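Local coordinates for protein amine Dehydrogenase (Pseudomonas putida, PDB 1JMX) that probably transfers electrons through two covalently bound c-type hemes, as the diheme subunit of a quinohemoprotein amine dehydrogenase, at residues L60-A65 with S229-N234; P181-F186 with V279-A284; G345-A350 with L359-K364; N463-A468 with T476-M481. All coordinates share one frame; numbering follows the deposited sequence.

Contact 1. Residues L60-A65 with S229-N234; sequences LVKYLA and SAILYN
Helix 60-65 runs past strand 229-233 with the two axes 9.1 Å apart at their closest and 34° between their directions. The backbones come nearest at Ala65 and Tyr233, where the CA atoms are 6.3 Å apart. The contact joins the diheme cytochrome c part of the chain to the end of a barrel strand. Tyr233 and Lys62 carry most of it. The tyrosine CG lies anti to its carbonyl carbon (chi1 -61°), and the ring reaches back to the helix. Its CD2 meets Ala65 CB at 3.9 Å, and its CE2 lies 3.7 Å from Lys62 CD. Ile231 CG2 sits over one ring face, near the rim, and Lys62 CA is in plane at the edge. The Lys62 chain leaves anti to its backbone N and bends at chi2 and chi4. It crosses the ring obliquely and makes a weak hydrogen bond from NZ to Leu232 O, 3.4 Å long. The ammonium has stronger partners in salt bridges to Asp66 and Asp208. An alanine here would probably lose the tie between these two acids and leave the Tyr233 ring less well packed. Behind the helix, Leu60 touches a heme c and packs on helix 4-12. Val61 rests on Ile41 and Tyr233 on Pro34, both of helix 34-48, while strand 209-218 pairs with the barrel strand at Ala230.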
# COMPACT_ATOMS: atom_id res chain seq x y z
N LEU A 60 -10.42 -19.12 18.87
CA LEU A 60 -10.82 -19.52 17.52
C LEU A 60 -9.65 -19.64 16.56
O LEU A 60 -9.61 -20.56 15.74
CB LEU A 60 -11.88 -18.58 16.96
CG LEU A 60 -13.29 -18.88 17.48
CD1 LEU A 60 -14.27 -17.87 16.92
CD2 LEU A 60 -13.70 -20.30 17.08
N VAL A 61 -8.68 -18.73 16.67
CA VAL A 61 -7.50 -18.76 15.81
C VAL A 61 -6.73 -20.06 16.04
O VAL A 61 -6.37 -20.75 15.10
CB VAL A 61 -6.57 -17.54 16.07
CG1 VAL A 61 -5.24 -17.71 15.34
CG2 VAL A 61 -7.25 -16.25 15.62
N LYS A 62 -6.53 -20.41 17.31
CA LYS A 62 -5.82 -21.63 17.68
C LYS A 62 -6.55 -22.83 17.09
O LYS A 62 -5.95 -23.68 16.43
CB LYS A 62 -5.74 -21.76 19.21
CG LYS A 62 -5.08 -23.04 19.72
CD LYS A 62 -3.57 -23.00 19.57
CE LYS A 62 -2.89 -24.22 20.17
NZ LYS A 62 -2.87 -25.40 19.27
N TYR A 63 -7.87 -22.86 17.29
CA TYR A 63 -8.71 -23.94 16.79
C TYR A 63 -8.65 -24.08 15.28
O TYR A 63 -8.44 -25.17 14.75
CB TYR A 63 -10.17 -23.73 17.24
CG TYR A 63 -11.11 -24.79 16.73
CD1 TYR A 63 -11.97 -24.55 15.66
CD2 TYR A 63 -11.11 -26.08 17.30
CE1 TYR A 63 -12.80 -25.55 15.15
CE2 TYR A 63 -11.94 -27.09 16.79
CZ TYR A 63 -12.77 -26.82 15.72
OH TYR A 63 -13.56 -27.83 15.21
N LEU A 64 -8.82 -22.97 14.58
CA LEU A 64 -8.80 -22.99 13.12
C LEU A 64 -7.42 -23.21 12.51
O LEU A 64 -7.28 -23.88 11.50
CB LEU A 64 -9.45 -21.72 12.58
CG LEU A 64 -10.91 -21.60 13.01
CD1 LEU A 64 -11.41 -20.19 12.80
CD2 LEU A 64 -11.75 -22.61 12.25
N ALA A 65 -6.39 -22.69 13.17
CA ALA A 65 -5.01 -22.83 12.70
C ALA A 65 -4.54 -24.29 12.76
O ALA A 65 -3.75 -24.72 11.93
CB ALA A 65 -4.09 -21.94 13.51
N SER A 229 6.65 -16.08 26.75
CA SER A 229 5.87 -17.29 26.51
C SER A 229 5.67 -17.52 25.03
O SER A 229 5.96 -16.65 24.21
CB SER A 229 4.53 -17.20 27.22
OG SER A 229 3.85 -16.01 26.85
N ALA A 230 5.18 -18.69 24.69
CA ALA A 230 4.95 -19.04 23.30
C ALA A 230 3.84 -20.07 23.16
O ALA A 230 3.50 -20.77 24.12
CB ALA A 230 6.23 -19.57 22.69
N ILE A 231 3.24 -20.10 21.97
CA ILE A 231 2.18 -21.04 21.64
C ILE A 231 2.67 -21.73 20.39
O ILE A 231 3.46 -21.18 19.63
CB ILE A 231 0.83 -20.33 21.33
CG1 ILE A 231 0.35 -19.54 22.56
CG2 ILE A 231 -0.26 -21.36 20.97
CD1 ILE A 231 -1.00 -18.87 22.38
N LEU A 232 2.18 -22.94 20.17
CA LEU A 232 2.57 -23.73 19.01
C LEU A 232 1.32 -24.10 18.22
O LEU A 232 0.40 -24.74 18.74
CB LEU A 232 3.33 -24.97 19.49
CG LEU A 232 4.18 -25.88 18.60
CD1 LEU A 232 3.42 -27.15 18.26
CD2 LEU A 232 4.67 -25.17 17.36
N TYR A 233 1.27 -23.62 16.97
CA TYR A 233 0.17 -23.87 16.05
C TYR A 233 0.53 -24.93 15.04
O TYR A 233 1.65 -24.97 14.54
CB TYR A 233 -0.19 -22.60 15.28
CG TYR A 233 -0.64 -21.44 16.13
CD1 TYR A 233 0.21 -20.36 16.36
CD2 TYR A 233 -1.92 -21.40 16.65
CE1 TYR A 233 -0.21 -19.27 17.09
CE2 TYR A 233 -2.36 -20.31 17.38
CZ TYR A 233 -1.50 -19.24 17.59
OH TYR A 233 -1.93 -18.15 18.29
N ASN A 234 -0.43 -25.79 14.74
CA ASN A 234 -0.27 -26.85 13.74
C ASN A 234 0.99 -27.70 13.89
O ASN A 234 1.55 -28.16 12.90
CB ASN A 234 -0.34 -26.23 12.34
CG ASN A 234 -0.59 -27.26 11.25
OD1 ASN A 234 -1.10 -28.35 11.51
ND2 ASN A 234 -0.24 -26.92 10.02

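Contact 2. Residues P181-F186 with V279-A284; sequences PGQWAF and VKEGKA
Strands 182-186 and 279-280 pair antiparallel, with Trp184 and Lys280 as a non-hydrogen-bonded pair and Ala185 and Val279 as a hydrogen-bonded one. They belong to the first and last strands of an eight-stranded antiparallel barrel, so this pairing closes it. Ala185 and Val279 exchange two backbone bonds, of which Val279 N to Ala185 O is 2.9 Å. Beyond Lys280 the pairing changes: Glu281 N still donates to Gln183 O, nearly along the C=O axis, but Gln183 N turns to a side chain. Lys280 lies across the Trp184 indole in a CH-pi contact. Its CB stands over the centre of the six-membered ring, 3.5 Å from the centroid and 9° off the normal. Lys280 N covers the same ring near CE3. The lysine chain runs extended through chi3, which brings CE to 3.1 Å from Pro181 O; only NZ turns aside, at chi4. The indole NE1 is bonded to Leu180 O, which fixes the rotation of the ring. At Gly182 a side chain would run into Lys280 CE and Glu281 OE1. Glu281 CG takes the crowded position between backbone N and carbonyl carbon (chi1 56°), and its OE1 accepts Gln183 N at 2.7 Å, from above the carboxylate plane.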
# COMPACT_ATOMS: atom_id res chain seq x y z
N PRO A 181 9.86 -28.99 24.66
CA PRO A 181 10.54 -28.61 25.90
C PRO A 181 12.00 -29.10 25.99
O PRO A 181 12.34 -30.17 25.49
CB PRO A 181 9.66 -29.24 26.97
CG PRO A 181 8.29 -29.11 26.37
CD PRO A 181 8.56 -29.60 24.96
N GLY A 182 12.84 -28.28 26.62
CA GLY A 182 14.24 -28.62 26.77
C GLY A 182 15.11 -27.40 26.59
O GLY A 182 14.61 -26.27 26.62
N GLN A 183 16.41 -27.60 26.40
CA GLN A 183 17.32 -26.48 26.21
C GLN A 183 17.56 -26.33 24.72
O GLN A 183 17.65 -27.32 23.98
CB GLN A 183 18.63 -26.69 26.96
CG GLN A 183 18.49 -27.03 28.45
CD GLN A 183 17.71 -25.98 29.24
OE1 GLN A 183 17.70 -24.80 28.89
NE2 GLN A 183 17.06 -26.42 30.33
N TRP A 184 17.66 -25.09 24.27
CA TRP A 184 17.87 -24.81 22.86
C TRP A 184 18.99 -23.82 22.62
O TRP A 184 18.85 -22.64 22.92
CB TRP A 184 16.58 -24.25 22.24
CG TRP A 184 15.49 -25.25 22.07
CD1 TRP A 184 14.69 -25.77 23.06
CD2 TRP A 184 15.02 -25.82 20.84
NE1 TRP A 184 13.76 -26.63 22.52
CE2 TRP A 184 13.94 -26.68 21.16
CE3 TRP A 184 15.42 -25.69 19.50
CZ2 TRP A 184 13.25 -27.40 20.18
CZ3 TRP A 184 14.73 -26.41 18.53
CH2 TRP A 184 13.65 -27.25 18.87
N ALA A 185 20.09 -24.30 22.04
CA ALA A 185 21.21 -23.42 21.74
C ALA A 185 20.84 -22.60 20.52
O ALA A 185 20.42 -23.16 19.50
CB ALA A 185 22.47 -24.25 21.45
N PHE A 186 20.97 -21.28 20.61
CA PHE A 186 20.64 -20.45 19.47
C PHE A 186 21.75 -19.51 19.00
O PHE A 186 22.67 -19.16 19.75
CB PHE A 186 19.33 -19.66 19.71
CG PHE A 186 19.45 -18.54 20.70
CD1 PHE A 186 19.06 -18.72 22.03
CD2 PHE A 186 19.93 -17.29 20.31
CE1 PHE A 186 19.14 -17.68 22.95
CE2 PHE A 186 20.02 -16.24 21.23
CZ PHE A 186 19.63 -16.44 22.55
N VAL A 279 18.90 -25.03 17.90
CA VAL A 279 18.94 -26.48 17.87
C VAL A 279 18.70 -27.03 19.27
O VAL A 279 19.27 -26.55 20.24
CB VAL A 279 20.31 -26.98 17.33
CG1 VAL A 279 20.46 -28.46 17.57
CG2 VAL A 279 20.40 -26.70 15.85
N LYS A 280 17.83 -28.03 19.36
CA LYS A 280 17.52 -28.63 20.64
C LYS A 280 18.62 -29.57 21.11
O LYS A 280 19.23 -30.29 20.31
CB LYS A 280 16.20 -29.39 20.59
CG LYS A 280 15.74 -29.88 21.94
CD LYS A 280 14.51 -30.76 21.83
CE LYS A 280 14.09 -31.33 23.20
NZ LYS A 280 15.15 -32.21 23.79
N GLU A 281 18.85 -29.56 22.41
CA GLU A 281 19.84 -30.42 23.03
C GLU A 281 19.47 -31.86 22.72
O GLU A 281 18.29 -32.17 22.52
CB GLU A 281 19.84 -30.20 24.54
CG GLU A 281 18.47 -30.43 25.19
CD GLU A 281 18.50 -30.33 26.70
OE1 GLU A 281 17.45 -29.98 27.29
OE2 GLU A 281 19.57 -30.61 27.31
N GLY A 282 20.47 -32.74 22.65
CA GLY A 282 20.21 -34.13 22.35
C GLY A 282 20.79 -34.58 21.02
O GLY A 282 20.95 -35.78 20.81
N LYS A 283 21.04 -33.64 20.12
CA LYS A 283 21.63 -33.94 18.81
C LYS A 283 22.83 -33.00 18.67
O LYS A 283 22.70 -31.79 18.91
CB LYS A 283 20.66 -33.63 17.67
CG LYS A 283 19.19 -33.92 17.96
CD LYS A 283 18.28 -33.29 16.88
CE LYS A 283 18.47 -31.76 16.76
NZ LYS A 283 18.11 -31.03 18.02
N ALA A 284 23.99 -33.54 18.29
CA ALA A 284 25.21 -32.74 18.11
C ALA A 284 25.16 -31.94 16.81
O ALA A 284 25.13 -32.51 15.71
CB ALA A 284 26.45 -33.63 18.12

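Contact 3. Residues G345-A350 with L359-K364; sequences GQREVA and LAVYDK
The guanidinium of Arg347 has Gly345 O above one face, offset toward the rim. Val361 approaches the same group obliquely. A second flat group, the Gln346 amide, reaches across to Ala360, where NE2 is 3.8 Å from CB. Both groups sit on a beta hairpin of strands 345-351 and 354-362, part of a mixed sheet in the domain III region. The axes of the two strand segments pass 4.4 Å apart at 144°. Gly345 with Val361 and Arg347 with Leu359 are hydrogen-bonded pairs, and Gln346 with Ala360 is the non-hydrogen-bonded pair between them. Gly345 N donates to Val361 O at 2.8 Å. Val361 N returns the bond to Gly345 O, almost straight at 171°, from above the carbonyl plane. Leu359 O accepts Arg347 N and also lies 3.3 Å from Gln346 CA in a CA-H...O contact. The Arg347 chain bends at chi2 (-68°), so the guanidinium folds back along the strand to cross Val361. At Gly345 a CB would be jammed against the carbonyl of the preceding residue.

Gln346 and Ala360 share one face of the sheet and both touch Leu407 of strand 406-420. On the other face Leu359 packs on Val289 of strand 285-295, and Val361 on Ile294. Val349 is also on Val289. Val349 CG2, anti to its carbonyl carbon, meets Leu359 CB at 3.6 Å.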
# COMPACT_ATOMS: atom_id res chain seq x y z
N GLY A 345 40.50 -18.23 1.61
CA GLY A 345 39.50 -19.22 1.24
C GLY A 345 38.70 -19.67 2.45
O GLY A 345 39.04 -19.32 3.59
N GLN A 346 37.66 -20.46 2.22
CA GLN A 346 36.83 -20.95 3.31
C GLN A 346 37.48 -22.15 4.01
O GLN A 346 38.17 -22.96 3.39
CB GLN A 346 35.42 -21.31 2.80
CG GLN A 346 34.60 -20.15 2.19
CD GLN A 346 33.77 -19.33 3.20
OE1 GLN A 346 33.57 -19.74 4.35
NE2 GLN A 346 33.27 -18.17 2.76
N ARG A 347 37.26 -22.26 5.31
CA ARG A 347 37.82 -23.35 6.11
C ARG A 347 36.70 -24.14 6.76
O ARG A 347 35.76 -23.57 7.31
CB ARG A 347 38.72 -22.79 7.20
CG ARG A 347 39.94 -22.08 6.66
CD ARG A 347 40.89 -23.07 6.00
NE ARG A 347 41.71 -22.44 4.96
CZ ARG A 347 42.55 -21.43 5.16
NH1 ARG A 347 42.71 -20.89 6.36
NH2 ARG A 347 43.21 -20.93 4.13
N GLU A 348 36.76 -25.46 6.65
CA GLU A 348 35.73 -26.26 7.27
C GLU A 348 36.08 -26.34 8.74
O GLU A 348 37.06 -26.98 9.11
CB GLU A 348 35.65 -27.66 6.66
CG GLU A 348 34.25 -28.01 6.12
CD GLU A 348 33.15 -28.00 7.20
OE1 GLU A 348 33.02 -27.01 7.98
OE2 GLU A 348 32.37 -28.99 7.25
N VAL A 349 35.33 -25.61 9.55
CA VAL A 349 35.54 -25.59 11.00
C VAL A 349 35.03 -26.89 11.63
O VAL A 349 34.11 -27.52 11.11
CB VAL A 349 34.82 -24.38 11.64
CG1 VAL A 349 35.02 -24.36 13.14
CG2 VAL A 349 35.35 -23.08 11.04
N ALA A 350 35.66 -27.30 12.73
CA ALA A 350 35.27 -28.52 13.43
C ALA A 350 35.59 -28.48 14.92
O ALA A 350 36.51 -27.78 15.35
CB ALA A 350 35.94 -29.72 12.79
N LEU A 359 34.74 -20.88 7.79
CA LEU A 359 35.46 -19.69 8.25
C LEU A 359 36.22 -19.12 7.05
O LEU A 359 37.04 -19.80 6.44
CB LEU A 359 36.47 -20.07 9.35
CG LEU A 359 37.20 -18.96 10.11
CD1 LEU A 359 36.21 -18.03 10.76
CD2 LEU A 359 38.08 -19.59 11.18
N ALA A 360 35.91 -17.88 6.70
CA ALA A 360 36.57 -17.24 5.57
C ALA A 360 37.87 -16.60 6.00
O ALA A 360 37.89 -15.77 6.90
CB ALA A 360 35.67 -16.19 4.95
N VAL A 361 38.97 -17.07 5.42
CA VAL A 361 40.28 -16.51 5.71
C VAL A 361 40.51 -15.63 4.51
O VAL A 361 40.34 -16.08 3.38
CB VAL A 361 41.38 -17.59 5.75
CG1 VAL A 361 42.75 -16.95 5.94
CG2 VAL A 361 41.10 -18.55 6.88
N TYR A 362 40.84 -14.36 4.72
CA TYR A 362 41.04 -13.48 3.58
C TYR A 362 42.27 -12.62 3.71
O TYR A 362 42.76 -12.38 4.82
CB TYR A 362 39.80 -12.60 3.36
CG TYR A 362 39.64 -11.49 4.37
CD1 TYR A 362 39.99 -10.18 4.04
CD2 TYR A 362 39.13 -11.74 5.65
CE1 TYR A 362 39.84 -9.14 4.96
CE2 TYR A 362 38.97 -10.70 6.57
CZ TYR A 362 39.33 -9.41 6.22
OH TYR A 362 39.18 -8.38 7.11
N ASP A 363 42.75 -12.12 2.57
CA ASP A 363 43.92 -11.25 2.54
C ASP A 363 43.56 -9.79 2.32
O ASP A 363 44.04 -8.92 3.04
CB ASP A 363 44.97 -11.74 1.51
CG ASP A 363 44.38 -12.05 0.13
OD1 ASP A 363 43.14 -11.95 -0.08
OD2 ASP A 363 45.18 -12.41 -0.76
N LYS A 364 42.66 -9.55 1.36
CA LYS A 364 42.23 -8.19 1.03
C LYS A 364 40.80 -8.17 0.51
O LYS A 364 40.34 -9.10 -0.15
CB LYS A 364 43.14 -7.58 -0.04
CG LYS A 364 43.27 -8.41 -1.32
CD LYS A 364 43.28 -7.53 -2.57
CE LYS A 364 41.87 -6.98 -2.88
NZ LYS A 364 41.87 -5.95 -3.97

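Contact 4. Residues N463-A468 with T476-M481; sequences NLKVIA and TGEGHM
His480 leaves its strand with CG anti to the backbone N (chi1 -173°). CB points to the sheet face it shares with Lys465, and the imidazole then comes nearer to strand 463-468. CG comes within 4.1 Å of Leu464 O. CD2 draws closer to the same oxygen, at 3.2 Å, with that carbonyl at the ring edge and in plane. At the tip, NE2 donates to Asn463 OD1 over 2.7 Å. This bond is nearly straight, 173° at the hydrogen, and the acceptor lies in the ring plane. The amide and the ring are almost coplanar, 24° apart. The bond implies a proton on NE2. Phe421 stacks on the imidazole and Phe374 meets it edge-to-face, so the ring is held by its neighbours as well as by its tip. A leucine here would probably leave Asn463 OD1 without this donor and disturb the packing between the two phenylalanines.

The face that bears Leu464, Val466 and Met481 is apolar. The Met481 chain runs beside Leu464, and its CE, turned at chi3, meets Leu464 CD1 at 3.6 Å. Val466 CG2 touches Met481 CB at 3.7 Å. Gly479 lies opposite Val466, where a CB would come close to the valine. On the His480 face, Lys465 CD packs against the Glu478 carboxylate, but NZ and OE2 are 4.1 Å apart, beyond a salt bridge. Six backbone hydrogen bonds join the strands at Leu464-Met481, Val466-Gly479 and Ala468-Gly477. This two-way bonding is that of antiparallel strands, and the short connection between 462-470 and 476-484 makes them a beta hairpin, here in the domain IV region.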
# COMPACT_ATOMS: atom_id res chain seq x y z
N ASN A 463 14.98 10.44 -1.48
CA ASN A 463 15.50 9.40 -2.36
C ASN A 463 17.01 9.42 -2.08
O ASN A 463 17.73 10.30 -2.55
CB ASN A 463 15.20 9.77 -3.82
CG ASN A 463 15.26 8.59 -4.74
OD1 ASN A 463 15.67 7.50 -4.35
ND2 ASN A 463 14.86 8.79 -5.99
N LEU A 464 17.45 8.47 -1.27
CA LEU A 464 18.84 8.40 -0.83
C LEU A 464 19.74 7.27 -1.32
O LEU A 464 19.30 6.16 -1.64
CB LEU A 464 18.88 8.46 0.70
CG LEU A 464 18.20 9.65 1.37
CD1 LEU A 464 18.35 9.53 2.88
CD2 LEU A 464 18.81 10.96 0.88
N LYS A 465 21.03 7.57 -1.33
CA LYS A 465 22.07 6.63 -1.72
C LYS A 465 22.83 6.34 -0.44
O LYS A 465 23.31 7.25 0.22
CB LYS A 465 22.99 7.27 -2.77
CG LYS A 465 23.83 6.27 -3.54
CD LYS A 465 24.29 6.83 -4.88
CE LYS A 465 25.15 8.09 -4.72
NZ LYS A 465 25.84 8.47 -6.01
N VAL A 466 22.84 5.07 -0.05
CA VAL A 466 23.50 4.63 1.17
C VAL A 466 24.93 4.20 0.89
O VAL A 466 25.16 3.17 0.25
CB VAL A 466 22.70 3.48 1.81
CG1 VAL A 466 23.44 2.91 3.01
CG2 VAL A 466 21.32 3.98 2.23
N ILE A 467 25.90 4.98 1.38
CA ILE A 467 27.32 4.67 1.16
C ILE A 467 28.02 4.09 2.39
O ILE A 467 28.02 4.70 3.46
CB ILE A 467 28.13 5.94 0.74
CG1 ILE A 467 27.36 6.77 -0.29
CG2 ILE A 467 29.50 5.53 0.19
CD1 ILE A 467 27.06 6.05 -1.54
N ALA A 468 28.61 2.92 2.21
CA ALA A 468 29.37 2.25 3.26
C ALA A 468 30.83 2.26 2.82
O ALA A 468 31.13 2.01 1.65
CB ALA A 468 28.90 0.82 3.44
N THR A 476 34.59 1.04 -0.87
CA THR A 476 33.21 1.50 -0.78
C THR A 476 32.13 0.59 -1.39
O THR A 476 32.39 -0.19 -2.30
CB THR A 476 33.08 2.91 -1.39
OG1 THR A 476 33.43 2.87 -2.78
CG2 THR A 476 34.00 3.88 -0.69
N GLY A 477 30.93 0.73 -0.85
CA GLY A 477 29.77 -0.03 -1.29
C GLY A 477 28.59 0.92 -1.35
O GLY A 477 28.51 1.87 -0.57
N GLU A 478 27.66 0.66 -2.26
CA GLU A 478 26.50 1.53 -2.44
C GLU A 478 25.14 0.84 -2.38
O GLU A 478 24.94 -0.22 -2.98
CB GLU A 478 26.63 2.25 -3.77
CG GLU A 478 26.75 3.73 -3.64
CD GLU A 478 27.22 4.39 -4.91
OE1 GLU A 478 26.69 4.05 -6.00
OE2 GLU A 478 28.14 5.25 -4.83
N GLY A 479 24.20 1.48 -1.70
CA GLY A 479 22.86 0.95 -1.57
C GLY A 479 21.86 2.03 -1.92
O GLY A 479 22.22 3.19 -2.13
N HIS A 480 20.59 1.64 -2.02
CA HIS A 480 19.52 2.57 -2.36
C HIS A 480 18.42 2.50 -1.33
O HIS A 480 17.85 1.43 -1.09
CB HIS A 480 18.96 2.25 -3.75
CG HIS A 480 17.96 3.25 -4.25
ND1 HIS A 480 17.17 3.02 -5.35
CD2 HIS A 480 17.64 4.49 -3.81
CE1 HIS A 480 16.41 4.08 -5.57
NE2 HIS A 480 16.68 4.99 -4.65
N MET A 481 18.11 3.64 -0.73
CA MET A 481 17.06 3.72 0.26
C MET A 481 16.09 4.86 -0.04
O MET A 481 16.50 5.95 -0.44
CB MET A 481 17.66 3.93 1.66
CG MET A 481 16.61 4.13 2.75
SD MET A 481 17.28 4.59 4.35
CE MET A 481 18.09 6.12 3.96

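The four contacts follow the chain from the heme-binding region to the C-terminal region. Contacts 1 and 2 interleave: 181-186 falls between the two segments of contact 1. They reach the same eight-stranded barrel, with centres about 23 Å apart. Contact 1 docks helix 54-67 on it, and contact 2 closes it. Contacts 3 and 4 come later, in series, each a hairpin in its own mixed sheet, with centres about 28 Å apart. Contact 1 lies across the centre of the chain from both. Contacts 2 and 3 are about 11 Å apart at their nearest atoms. Contact 1 thus ties the heme-bearing part to the barrel, while contacts 3 and 4 each pair two neighbouring strands within a later region.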